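Local coordinates for protein putative rubredoxin reductase (Rhodopseudomonas palustris, PDB 3FG2) that probably transfers electrons from NADH through its bound FAD to the ferredoxin that serves the cytochrome P450 CYP199A2, at residues G10-Q15 with Q294-Q299; S19-Q22 with R28-L31; H269-G274 with A304-G309; A277-V282 with E286-E291. All coordinates share one frame; numbering follows the deposited sequence.

Contact 1: residues G10-Q15 with Q294-Q299. With FAD (flavin-adenine dinucleotide), chain B.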
loop_
_atom_site.group_PDB
_atom_site.type_symbol
_atom_site.label_atom_id
_atom_site.label_comp_id
_atom_site.label_asym_id
_atom_site.label_seq_id
_atom_site.Cartn_x
_atom_site.Cartn_y
_atom_site.Cartn_z
ATOM N N GLY A 10 0.378 10.451 6.723
ATOM C CA GLY A 10 -0.448 9.340 6.287
ATOM C C GLY A 10 -0.361 8.299 7.390
ATOM O O GLY A 10 -0.141 8.660 8.550
ATOM N N HIS A 11 -0.500 7.018 7.059
ATOM C CA HIS A 11 -0.423 5.993 8.091
ATOM C C HIS A 11 0.828 6.077 8.962
ATOM O O HIS A 11 0.724 6.224 10.172
ATOM C CB HIS A 11 -0.539 4.595 7.485
ATOM C CG HIS A 11 -1.943 4.210 7.139
ATOM N ND1 HIS A 11 -2.536 4.551 5.943
ATOM C CD2 HIS A 11 -2.894 3.564 7.859
ATOM C CE1 HIS A 11 -3.790 4.133 5.938
ATOM N NE2 HIS A 11 -4.034 3.533 7.090
ATOM N N ALA A 12 2.006 5.988 8.356
ATOM C CA ALA A 12 3.256 6.049 9.116
ATOM C C ALA A 12 3.470 7.367 9.881
ATOM O O ALA A 12 3.868 7.359 11.050
ATOM C CB ALA A 12 4.443 5.787 8.188
ATOM N N GLY A 13 3.215 8.492 9.217
ATOM C CA GLY A 13 3.398 9.781 9.857
ATOM C C GLY A 13 2.534 9.940 11.092
ATOM O O GLY A 13 3.007 10.353 12.154
ATOM N N PHE A 14 1.257 9.612 10.950
ATOM C CA PHE A 14 0.314 9.710 12.053
ATOM C C PHE A 14 0.677 8.753 13.191
ATOM O O PHE A 14 0.653 9.131 14.363
ATOM C CB PHE A 14 -1.098 9.398 11.554
ATOM C CG PHE A 14 -2.099 9.208 12.654
ATOM C CD1 PHE A 14 -2.574 10.293 13.373
ATOM C CD2 PHE A 14 -2.552 7.932 12.981
ATOM C CE1 PHE A 14 -3.493 10.114 14.408
ATOM C CE2 PHE A 14 -3.471 7.739 14.015
ATOM C CZ PHE A 14 -3.942 8.832 14.730
ATOM N N GLN A 15 1.016 7.516 12.838
ATOM C CA GLN A 15 1.364 6.506 13.834
ATOM C C GLN A 15 2.608 6.828 14.652
ATOM O O GLN A 15 2.628 6.603 15.862
ATOM C CB GLN A 15 1.535 5.140 13.169
ATOM C CG GLN A 15 1.690 4.000 14.162
ATOM C CD GLN A 15 0.488 3.862 15.083
ATOM O OE1 GLN A 15 0.620 3.896 16.314
ATOM N NE2 GLN A 15 -0.696 3.706 14.492
ATOM N N GLN A 294 0.553 -2.436 7.754
ATOM C CA GLN A 294 1.332 -3.148 8.754
ATOM C C GLN A 294 2.736 -2.565 8.811
ATOM O O GLN A 294 3.230 -2.205 9.877
ATOM C CB GLN A 294 1.383 -4.639 8.400
ATOM C CG GLN A 294 2.442 -5.448 9.134
ATOM C CD GLN A 294 3.815 -5.309 8.502
ATOM O OE1 GLN A 294 3.960 -5.406 7.287
ATOM N NE2 GLN A 294 4.829 -5.097 9.326
ATOM N N ASN A 295 3.367 -2.461 7.648
ATOM C CA ASN A 295 4.715 -1.928 7.569
ATOM C C ASN A 295 4.820 -0.489 8.064
ATOM O O ASN A 295 5.747 -0.140 8.792
ATOM C CB ASN A 295 5.219 -2.012 6.133
ATOM C CG ASN A 295 6.622 -1.483 5.987
ATOM O OD1 ASN A 295 6.840 -0.416 5.405
ATOM N ND2 ASN A 295 7.587 -2.217 6.529
ATOM N N ALA A 296 3.870 0.347 7.664
ATOM C CA ALA A 296 3.875 1.745 8.072
ATOM C C ALA A 296 3.732 1.838 9.584
ATOM O O ALA A 296 4.444 2.586 10.256
ATOM C CB ALA A 296 2.724 2.496 7.388
ATOM N N THR A 297 2.803 1.052 10.105
ATOM C CA THR A 297 2.509 1.025 11.524
ATOM C C THR A 297 3.650 0.481 12.378
ATOM O O THR A 297 4.106 1.152 13.303
ATOM C CB THR A 297 1.230 0.198 11.768
ATOM O OG1 THR A 297 0.123 0.848 11.130
ATOM C CG2 THR A 297 0.948 0.051 13.247
ATOM N N ASP A 298 4.116 -0.727 12.077
ATOM C CA ASP A 298 5.188 -1.323 12.862
ATOM C C ASP A 298 6.469 -0.510 12.773
ATOM O O ASP A 298 7.202 -0.376 13.754
ATOM C CB ASP A 298 5.464 -2.762 12.419
ATOM C CG ASP A 298 4.275 -3.680 12.630
ATOM O OD1 ASP A 298 3.432 -3.400 13.518
ATOM O OD2 ASP A 298 4.196 -4.695 11.907
ATOM N N GLN A 299 6.746 0.040 11.599
ATOM C CA GLN A 299 7.949 0.836 11.451
ATOM C C GLN A 299 7.838 2.087 12.314
ATOM O O GLN A 299 8.817 2.507 12.943
ATOM C CB GLN A 299 8.177 1.195 9.984
ATOM C CG GLN A 299 9.090 0.216 9.264
ATOM C CD GLN A 299 9.433 0.664 7.864
ATOM O OE1 GLN A 299 9.574 1.861 7.601
ATOM N NE2 GLN A 299 9.589 -0.294 6.957
HETATM P PA FAD B . 0.908 7.369 2.937
HETATM O O1A FAD B . 0.844 7.429 1.453
HETATM O O2A FAD B . -0.159 6.971 3.669
HETATM O O5B FAD B . 1.028 8.869 3.253
HETATM C C5B FAD B . 2.070 9.749 2.725
HETATM C C4B FAD B . 1.582 11.170 3.079
HETATM O O4B FAD B . 2.755 12.064 2.994
HETATM C C3B FAD B . 0.533 11.772 2.125
HETATM O O3B FAD B . -0.575 12.373 2.719
HETATM C C2B FAD B . 1.383 12.641 1.241
HETATM O O2B FAD B . 0.659 13.613 0.551
HETATM C C1B FAD B . 2.309 13.246 2.253
HETATM N N9A FAD B . 3.563 13.821 1.761
HETATM C C8A FAD B . 4.339 13.356 0.730
HETATM N N7A FAD B . 5.417 14.101 0.517
HETATM C C5A FAD B . 5.349 15.099 1.445
HETATM C C6A FAD B . 6.242 16.246 1.727
HETATM N N6A FAD B . 7.344 16.509 1.064
HETATM N N1A FAD B . 5.832 17.055 2.769
HETATM C C2A FAD B . 4.687 16.816 3.490
HETATM N N3A FAD B . 3.819 15.795 3.296
HETATM C C4A FAD B . 4.193 14.959 2.259
HETATM N N1 FAD B . -2.375 -1.594 2.624
HETATM C C2 FAD B . -2.839 -2.651 3.290
HETATM O O2 FAD B . -2.148 -3.260 4.050
HETATM N N3 FAD B . -4.187 -3.113 3.138
HETATM C C4 FAD B . -5.078 -2.477 2.291
HETATM O O4 FAD B . -6.218 -2.894 2.192
HETATM C C4X FAD B . -4.583 -1.315 1.559
HETATM N N5 FAD B . -5.411 -0.645 0.722
HETATM C C5X FAD B . -4.914 0.458 0.051
HETATM C C6 FAD B . -5.803 1.157 -0.814
HETATM C C7 FAD B . -5.400 2.272 -1.520
HETATM C C7M FAD B . -6.386 2.981 -2.427
HETATM C C8 FAD B . -4.022 2.760 -1.387
HETATM C C8M FAD B . -3.513 3.977 -2.127
HETATM C C9 FAD B . -3.131 2.072 -0.537
HETATM C C9A FAD B . -3.563 0.932 0.183
HETATM N N10 FAD B . -2.702 0.184 1.090
HETATM C C10 FAD B . -3.179 -0.903 1.767
HETATM C "C1'" FAD B . -1.305 0.661 1.247
HETATM C "C2'" FAD B . -1.204 1.658 2.442
HETATM O "O2'" FAD B . -2.131 2.699 2.227
HETATM C "C3'" FAD B . 0.217 2.180 2.492
HETATM O "O3'" FAD B . 1.114 1.102 2.735
HETATM C "C4'" FAD B . 0.350 3.209 3.602
HETATM O "O4'" FAD B . -0.562 4.317 3.379
HETATM C "C5'" FAD B . 1.772 3.714 3.620
HETATM O "O5'" FAD B . 1.859 4.810 4.754
HETATM P P FAD B . 2.769 5.990 4.568
HETATM O O1P FAD B . 2.562 6.762 5.903
HETATM O O2P FAD B . 4.091 5.656 4.278
HETATM O O3P FAD B . 2.310 6.816 3.447
#
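The FAD phosphate oxygen O1P takes a short hydrogen bond from the backbone N of Ala12, 2.6 Å long, in the first turn of helix 11-22. Ala296 of helix 293-306 packs at the same place: its methyl lies 3.7 Å from Ala12 N and 3.8 Å from Ala12 CB, and on the cofactor side it reaches FAD O5' at 3.6 Å. Segments 11-15 and 294-299 run nearly parallel (24°), with axes 8.0 Å apart at closest, a spacing that the small alanines allow.

His11 sets its CB against the Ala296 methyl as well. With CG beside the backbone N (chi1 -78°), its imidazole swings to the ribityl chain, where ND1 and FAD O4' share a hydrogen bond of 3.2 Å whose donor could be either atom. The backbone N of His11 adds a weak bond to O2A of the other phosphate. Farther along, the bent chain of Gln15 rests its CG on Thr297, 3.8 Å from the carbonyl O and 4.1 Å from CG2; the Thr297 hydroxyl turns back to its own helix, bonding to Val293 O. Thus the diphosphate is met by backbone amides at a helix N-terminus, whose dipole would favour its negative charge. Gly10 at the N-cap and Gly13 fit the GxGxxG fingerprint of a Rossmann-type dinucleotide-binding fold.

Contact 2: residues S19-Q22 with R28-L31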
loop_
_atom_site.group_PDB
_atom_site.type_symbol
_atom_site.label_atom_id
_atom_site.label_comp_id
_atom_site.label_asym_id
_atom_site.label_seq_id
_atom_site.Cartn_x
_atom_site.Cartn_y
_atom_site.Cartn_z
ATOM N N SER A 19 2.473 7.089 18.558
ATOM C CA SER A 19 3.307 6.176 19.329
ATOM C C SER A 19 4.370 6.920 20.118
ATOM O O SER A 19 4.810 6.464 21.178
ATOM C CB SER A 19 3.977 5.157 18.411
ATOM O OG SER A 19 3.014 4.282 17.850
ATOM N N LEU A 20 4.783 8.065 19.593
ATOM C CA LEU A 20 5.795 8.872 20.252
ATOM C C LEU A 20 5.207 9.377 21.574
ATOM O O LEU A 20 5.848 9.295 22.626
ATOM C CB LEU A 20 6.180 10.034 19.339
ATOM C CG LEU A 20 7.622 10.542 19.255
ATOM C CD1 LEU A 20 8.632 9.413 19.428
ATOM C CD2 LEU A 20 7.792 11.226 17.892
ATOM N N ARG A 21 3.976 9.877 21.513
ATOM C CA ARG A 21 3.304 10.381 22.707
ATOM C C ARG A 21 3.000 9.267 23.700
ATOM O O ARG A 21 3.244 9.415 24.899
ATOM C CB ARG A 21 2.003 11.107 22.339
ATOM C CG ARG A 21 2.199 12.535 21.828
ATOM C CD ARG A 21 3.097 13.355 22.765
ATOM N NE ARG A 21 3.106 14.773 22.414
ATOM C CZ ARG A 21 4.190 15.539 22.443
ATOM N NH1 ARG A 21 5.354 15.020 22.808
ATOM N NH2 ARG A 21 4.116 16.816 22.094
ATOM N N GLN A 22 2.459 8.157 23.209
ATOM C CA GLN A 22 2.150 7.041 24.093
ATOM C C GLN A 22 3.377 6.683 24.914
ATOM O O GLN A 22 3.267 6.358 26.090
ATOM C CB GLN A 22 1.691 5.821 23.290
ATOM C CG GLN A 22 0.295 5.964 22.703
ATOM C CD GLN A 22 -0.127 4.736 21.929
ATOM O OE1 GLN A 22 -0.136 3.628 22.461
ATOM N NE2 GLN A 22 -0.480 4.925 20.665
ATOM N N ARG A 28 8.812 18.404 21.491
ATOM C CA ARG A 28 7.743 18.913 20.633
ATOM C C ARG A 28 7.556 17.973 19.445
ATOM O O ARG A 28 8.510 17.341 18.991
ATOM C CB ARG A 28 8.121 20.308 20.128
ATOM C CG ARG A 28 7.135 20.949 19.170
ATOM C CD ARG A 28 7.787 22.137 18.468
ATOM N NE ARG A 28 6.854 22.878 17.621
ATOM C CZ ARG A 28 7.219 23.827 16.763
ATOM N NH1 ARG A 28 8.498 24.152 16.629
ATOM N NH2 ARG A 28 6.305 24.458 16.041
ATOM N N ILE A 29 6.330 17.884 18.942
ATOM C CA ILE A 29 6.034 17.016 17.802
ATOM C C ILE A 29 5.197 17.731 16.746
ATOM O O ILE A 29 4.014 18.013 16.958
ATOM C CB ILE A 29 5.276 15.742 18.240
ATOM C CG1 ILE A 29 6.113 14.964 19.261
ATOM C CG2 ILE A 29 4.970 14.877 17.019
ATOM C CD1 ILE A 29 5.436 13.713 19.792
ATOM N N ALA A 30 5.821 18.010 15.605
ATOM C CA ALA A 30 5.148 18.694 14.504
ATOM C C ALA A 30 4.899 17.728 13.351
ATOM O O ALA A 30 5.825 17.092 12.847
ATOM C CB ALA A 30 5.994 19.875 14.031
ATOM N N LEU A 31 3.644 17.631 12.933
ATOM C CA LEU A 31 3.260 16.728 11.854
ATOM C C LEU A 31 2.909 17.514 10.593
ATOM O O LEU A 31 1.822 18.072 10.492
ATOM C CB LEU A 31 2.043 15.902 12.285
ATOM C CG LEU A 31 1.950 14.414 11.934
ATOM C CD1 LEU A 31 0.483 13.989 12.005
ATOM C CD2 LEU A 31 2.508 14.149 10.544
#
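Ile29 and the side chains of Leu20 and Arg21 make a mainly apolar helix-to-strand contact in the FAD-binding domain, away from the cofactor, where helix 11-22 lies against strand 29-32 of the five-stranded parallel sheet. The tip of Ile29 is the centre of it. Its CG1 lies beside the backbone N and anti to the carbonyl carbon (chi1 -59°), and the chain then runs straight on (chi2 178°), which carries CD1 out to the helix. There CD1 sits in the angle between two consecutive helix residues. On the Leu20 side it meets CB at 3.8 Å and both CG and CD2 at 3.9 Å.

On the Arg21 side the same methyl lies over one face of the guanidinium, 3.2 Å above the plane and displaced toward the rim, with NH1 its nearest atom at 3.3 Å. Ile29 CG1 follows behind, 3.8 Å from Arg21 CZ. Helix and strand here are successive elements of the beta-alpha-beta unit formed by strand 4-7, helix 11-22 and strand 29-32, the first unit of the Rossmann-type fold, and the contact closes the short connection that leads from helix to second strand.

Arg21 can lie flat on the isoleucine because its polar atoms are engaged elsewhere: NE bonds to Gln70 O, NH2 to Ala71 O and NH1 to Gly27 O. Three backbone carbonyls therefore fix the rotation of the guanidinium. The bend of its chain at chi2 (-50°) turns the group from the helix toward Ile29. Arg28, by contrast, directs its CB away from the helix, and its guanidinium forms a salt bridge with Glu73.

Contact 3: residues H269-G274 with A304-G309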
loop_
_atom_site.group_PDB
_atom_site.type_symbol
_atom_site.label_atom_id
_atom_site.label_comp_id
_atom_site.label_asym_id
_atom_site.label_seq_id
_atom_site.Cartn_x
_atom_site.Cartn_y
_atom_site.Cartn_z
ATOM N N HIS A 269 19.498 11.844 13.250
ATOM C CA HIS A 269 18.634 13.028 13.347
ATOM C C HIS A 269 17.596 12.902 12.239
ATOM O O HIS A 269 16.652 13.686 12.182
ATOM C CB HIS A 269 19.377 14.355 13.125
ATOM C CG HIS A 269 20.535 14.583 14.046
ATOM N ND1 HIS A 269 21.402 15.644 13.892
ATOM C CD2 HIS A 269 20.988 13.879 15.111
ATOM C CE1 HIS A 269 22.341 15.582 14.820
ATOM N NE2 HIS A 269 22.113 14.520 15.573
ATOM N N ILE A 270 17.782 11.928 11.349
ATOM C CA ILE A 270 16.840 11.723 10.254
ATOM C C ILE A 270 16.492 10.256 9.989
ATOM O O ILE A 270 17.349 9.449 9.600
ATOM C CB ILE A 270 17.360 12.341 8.936
ATOM C CG1 ILE A 270 17.561 13.847 9.112
ATOM C CG2 ILE A 270 16.352 12.096 7.812
ATOM C CD1 ILE A 270 17.928 14.583 7.828
ATOM N N SER A 271 15.222 9.922 10.192
ATOM C CA SER A 271 14.728 8.565 9.958
ATOM C C SER A 271 13.728 8.555 8.809
ATOM O O SER A 271 13.156 9.591 8.458
ATOM C CB SER A 271 14.033 8.019 11.208
ATOM O OG SER A 271 14.960 7.768 12.241
ATOM N N ALA A 272 13.518 7.379 8.230
ATOM C CA ALA A 272 12.550 7.219 7.143
ATOM C C ALA A 272 11.702 5.995 7.465
ATOM O O ALA A 272 12.236 4.948 7.829
ATOM C CB ALA A 272 13.265 7.032 5.813
ATOM N N ILE A 273 10.385 6.131 7.341
ATOM C CA ILE A 273 9.471 5.035 7.638
ATOM C C ILE A 273 8.322 4.950 6.628
ATOM O O ILE A 273 7.960 5.947 5.988
ATOM C CB ILE A 273 8.833 5.202 9.037
ATOM C CG1 ILE A 273 8.096 6.542 9.104
ATOM C CG2 ILE A 273 9.894 5.114 10.120
ATOM C CD1 ILE A 273 7.328 6.750 10.379
ATOM N N GLY A 274 7.749 3.753 6.504
ATOM C CA GLY A 274 6.629 3.558 5.604
ATOM C C GLY A 274 6.970 3.234 4.164
ATOM O O GLY A 274 8.040 2.721 3.856
ATOM N N ALA A 304 9.417 5.261 17.167
ATOM C CA ALA A 304 8.927 5.877 18.392
ATOM C C ALA A 304 9.630 5.246 19.587
ATOM O O ALA A 304 9.999 5.934 20.539
ATOM C CB ALA A 304 7.431 5.683 18.512
ATOM N N ALA A 305 9.821 3.932 19.529
ATOM C CA ALA A 305 10.475 3.213 20.611
ATOM C C ALA A 305 11.931 3.632 20.733
ATOM O O ALA A 305 12.470 3.737 21.838
ATOM C CB ALA A 305 10.381 1.715 20.371
ATOM N N ARG A 306 12.566 3.881 19.593
ATOM C CA ARG A 306 13.967 4.285 19.585
ATOM C C ARG A 306 14.144 5.691 20.149
ATOM O O ARG A 306 14.910 5.907 21.085
ATOM C CB ARG A 306 14.520 4.244 18.159
ATOM C CG ARG A 306 16.040 4.275 18.077
ATOM C CD ARG A 306 16.491 4.439 16.639
ATOM N NE ARG A 306 16.275 5.810 16.196
ATOM C CZ ARG A 306 15.829 6.156 14.997
ATOM N NH1 ARG A 306 15.538 5.228 14.097
ATOM N NH2 ARG A 306 15.678 7.439 14.705
ATOM N N LEU A 307 13.424 6.648 19.578
ATOM C CA LEU A 307 13.523 8.035 20.011
ATOM C C LEU A 307 13.148 8.239 21.475
ATOM O O LEU A 307 13.199 9.368 21.972
ATOM C CB LEU A 307 12.642 8.923 19.129
ATOM C CG LEU A 307 12.946 8.900 17.629
ATOM C CD1 LEU A 307 11.982 9.820 16.891
ATOM C CD2 LEU A 307 14.381 9.335 17.397
ATOM N N THR A 308 12.770 7.162 22.163
ATOM C CA THR A 308 12.399 7.267 23.569
ATOM C C THR A 308 13.149 6.305 24.474
ATOM O O THR A 308 12.790 6.167 25.643
ATOM C CB THR A 308 10.882 7.029 23.810
ATOM O OG1 THR A 308 10.558 5.655 23.560
ATOM C CG2 THR A 308 10.044 7.931 22.918
ATOM N N GLY A 309 14.173 5.629 23.962
ATOM C CA GLY A 309 14.898 4.723 24.834
ATOM C C GLY A 309 15.459 3.434 24.271
ATOM O O GLY A 309 16.679 3.291 24.171
#
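Ser271 and Arg306 carry this contact through one tight point between strand 270-272 and the end of helix 293-306, where the guanidinium of Arg306 grips the hydroxyl of the buried Ser271. Arg306 NH2 donates to Ser271 OG over 2.6 Å, nearly straight at 165°, and the oxygen lies in the guanidinium plane. A second, weak bond reaches the same OG from NH1 at 3.2 Å, so both terminal nitrogens converge on one hydroxyl at the edge of the flat group. Arg306 spans the gap by leaving the helix extended and bending only at chi3 (75°), which turns the guanidinium onto the serine.

Strand 270-272 is an outermost strand of the parallel sheet in the Rossmann-type FAD domain, bordering strand 101-104, and the arginine thus ties a helix C-terminus to the edge of that sheet. NH1 also has a weak bond to Gln262 O, and the side chain touches Leu264, which Ser271 touches too.

Away from this point the contact loosens: beyond Arg306 the helix gives way to a type I turn from Arg306 to Gly309, closed by a 3.0 Å bond from Gly309 N to Arg306 O. The chain there leads away from the strand, and Gly309 is exposed.

Contact 4: residues A277-V282 with E286-E291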
loop_
_atom_site.group_PDB
_atom_site.type_symbol
_atom_site.label_atom_id
_atom_site.label_comp_id
_atom_site.label_asym_id
_atom_site.label_seq_id
_atom_site.Cartn_x
_atom_site.Cartn_y
_atom_site.Cartn_z
ATOM N N ALA A 277 10.420 4.220 2.698
ATOM C CA ALA A 277 11.655 3.636 3.213
ATOM C C ALA A 277 12.142 2.305 2.628
ATOM O O ALA A 277 11.378 1.346 2.498
ATOM C CB ALA A 277 11.556 3.521 4.736
ATOM N N LEU A 278 13.434 2.271 2.294
ATOM C CA LEU A 278 14.103 1.086 1.752
ATOM C C LEU A 278 15.030 0.653 2.897
ATOM O O LEU A 278 16.209 1.021 2.944
ATOM C CB LEU A 278 14.934 1.462 0.521
ATOM C CG LEU A 278 15.292 0.363 -0.486
ATOM C CD1 LEU A 278 16.323 0.915 -1.469
ATOM C CD2 LEU A 278 15.837 -0.876 0.222
ATOM N N PHE A 279 14.480 -0.131 3.816
ATOM C CA PHE A 279 15.201 -0.572 5.000
ATOM C C PHE A 279 15.959 -1.890 4.932
ATOM O O PHE A 279 15.710 -2.746 4.082
ATOM C CB PHE A 279 14.223 -0.646 6.169
ATOM C CG PHE A 279 13.197 -1.730 6.021
ATOM C CD1 PHE A 279 13.341 -2.938 6.697
ATOM C CD2 PHE A 279 12.095 -1.552 5.184
ATOM C CE1 PHE A 279 12.393 -3.961 6.543
ATOM C CE2 PHE A 279 11.148 -2.559 5.020
ATOM C CZ PHE A 279 11.291 -3.768 5.701
ATOM N N GLU A 280 16.882 -2.039 5.872
ATOM C CA GLU A 280 17.689 -3.236 5.994
ATOM C C GLU A 280 16.898 -4.187 6.888
ATOM O O GLU A 280 16.542 -3.824 8.004
ATOM C CB GLU A 280 19.028 -2.876 6.643
ATOM C CG GLU A 280 19.957 -4.059 6.860
ATOM C CD GLU A 280 21.249 -3.674 7.568
ATOM O OE1 GLU A 280 22.037 -4.593 7.886
ATOM O OE2 GLU A 280 21.477 -2.463 7.805
ATOM N N SER A 281 16.618 -5.390 6.395
ATOM C CA SER A 281 15.855 -6.385 7.156
ATOM C C SER A 281 16.699 -7.520 7.752
ATOM O O SER A 281 17.155 -8.412 7.028
ATOM C CB SER A 281 14.765 -6.993 6.264
ATOM O OG SER A 281 14.109 -8.075 6.910
ATOM N N VAL A 282 16.893 -7.493 9.069
ATOM C CA VAL A 282 17.673 -8.538 9.735
ATOM C C VAL A 282 17.059 -9.903 9.477
ATOM O O VAL A 282 17.759 -10.855 9.123
ATOM C CB VAL A 282 17.738 -8.349 11.279
ATOM C CG1 VAL A 282 18.734 -7.272 11.637
ATOM C CG2 VAL A 282 16.351 -8.009 11.822
ATOM N N GLU A 286 18.134 -8.739 3.742
ATOM C CA GLU A 286 18.150 -7.948 2.521
ATOM C C GLU A 286 17.445 -6.620 2.750
ATOM O O GLU A 286 16.707 -6.459 3.721
ATOM C CB GLU A 286 17.498 -8.714 1.357
ATOM C CG GLU A 286 16.227 -9.466 1.706
ATOM C CD GLU A 286 15.665 -10.247 0.521
ATOM O OE1 GLU A 286 16.469 -10.808 -0.261
ATOM O OE2 GLU A 286 14.423 -10.316 0.379
ATOM N N THR A 287 17.708 -5.667 1.865
ATOM C CA THR A 287 17.100 -4.350 1.945
ATOM C C THR A 287 15.848 -4.384 1.083
ATOM O O THR A 287 15.887 -4.872 -0.045
ATOM C CB THR A 287 18.055 -3.288 1.398
ATOM O OG1 THR A 287 18.352 -3.587 0.030
ATOM C CG2 THR A 287 19.350 -3.288 2.194
ATOM N N MET A 288 14.738 -3.874 1.607
ATOM C CA MET A 288 13.482 -3.883 0.862
ATOM C C MET A 288 12.581 -2.715 1.221
ATOM O O MET A 288 12.821 -2.005 2.195
ATOM C CB MET A 288 12.728 -5.188 1.130
ATOM C CG MET A 288 12.349 -5.390 2.601
ATOM S SD MET A 288 11.959 -7.111 3.043
ATOM C CE MET A 288 10.366 -6.917 3.737
ATOM N N ARG A 289 11.550 -2.517 0.408
ATOM C CA ARG A 289 10.567 -1.466 0.633
ATOM C C ARG A 289 9.237 -2.208 0.673
ATOM O O ARG A 289 8.962 -3.011 -0.205
ATOM C CB ARG A 289 10.563 -0.454 -0.520
ATOM C CG ARG A 289 9.686 0.773 -0.259
ATOM C CD ARG A 289 9.685 1.736 -1.435
ATOM N NE ARG A 289 8.937 1.207 -2.575
ATOM C CZ ARG A 289 7.616 1.293 -2.707
ATOM N NH1 ARG A 289 6.889 1.894 -1.769
ATOM N NH2 ARG A 289 7.018 0.769 -3.772
ATOM N N VAL A 290 8.419 -1.963 1.684
ATOM C CA VAL A 290 7.142 -2.652 1.763
ATOM C C VAL A 290 5.979 -1.678 1.803
ATOM O O VAL A 290 6.010 -0.703 2.550
ATOM C CB VAL A 290 7.083 -3.562 3.004
ATOM C CG1 VAL A 290 5.709 -4.204 3.120
ATOM C CG2 VAL A 290 8.158 -4.636 2.901
ATOM N N GLU A 291 4.957 -1.945 0.988
ATOM C CA GLU A 291 3.773 -1.093 0.926
ATOM C C GLU A 291 2.601 -1.740 1.641
ATOM O O GLU A 291 1.854 -2.503 1.034
ATOM C CB GLU A 291 3.329 -0.846 -0.515
ATOM C CG GLU A 291 4.362 -0.277 -1.460
ATOM C CD GLU A 291 3.793 -0.071 -2.865
ATOM O OE1 GLU A 291 4.596 0.012 -3.816
ATOM O OE2 GLU A 291 2.548 0.017 -3.016
HETATM O O HOH W 1 9.109 -0.059 3.679
#
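Phe279 and Met288 form a hydrogen-bonded pair of the antiparallel hairpin, their side chains lying side by side on the face they share with Ser281. From CB, the phenylalanine sets CG between its backbone N and carbonyl carbon (chi1 68°), which leans the ring along the face toward Met288. CG passes 3.9 Å from Met288 O, and CD2 comes nearer to that oxygen, 3.1 Å. Next along the ring, CE2 is still close to Met288 O and has Val290 CG2 at the ring edge, 4.2 Å away. At the tip, CZ rests on the methionine chain, 3.7 Å from CG and 3.8 Å from CE. The sulfur stands obliquely to the ring, a Met-aromatic contact with SD 5.2 Å from the centroid. Helix 293-306 also lies against the ring through Asn295 and Gln299, and Tyr314 meets it edge-to-face.

The backbones are joined directly as well. Met288 N donates to Phe279 O (2.9 Å); the return bond from Phe279 N is weak, bent to 126°. On the other face Leu278 CD2 presses tightly on Thr287 CB, 3.5 Å away. Past the paired strands a water accepts from Val290 N and lies within hydrogen-bonding distance of Ala277 O, to which it probably donates.

Arg289 bends away toward Glu291, where NH2 and OE1 form a salt bridge, while NH1 bonds to Asp275 O. Apolar packing and backbone bonds thus fix the hairpin, and Arg289 joins a carboxylate of its own segment to the backbone of Asp275, a residue that binds FAD.

In the fold
Contact 2 closes first along the chain, nested with contact 4 inside the long loop that contact 1 spans; contact 3 alternates with contact 1 in sequence and encloses contact 4. Helix 11-22 serves contacts 1 and 2, whose centres lie about 13 Å apart, and helix 293-306 serves contacts 1 and 3, about 12 Å apart between centres. Contacts 2 and 3 reach the same parallel sheet, and Ser19 and Leu20 touch Ala304. The hairpin of contact 4 leads directly into helix 293-306 and is about 24 Å from contact 2 between centres. Contact 1 thus joins the N-terminal FAD-binding unit to chain returning some 280 residues later, so that residues from distant parts of the sequence meet at the FAD.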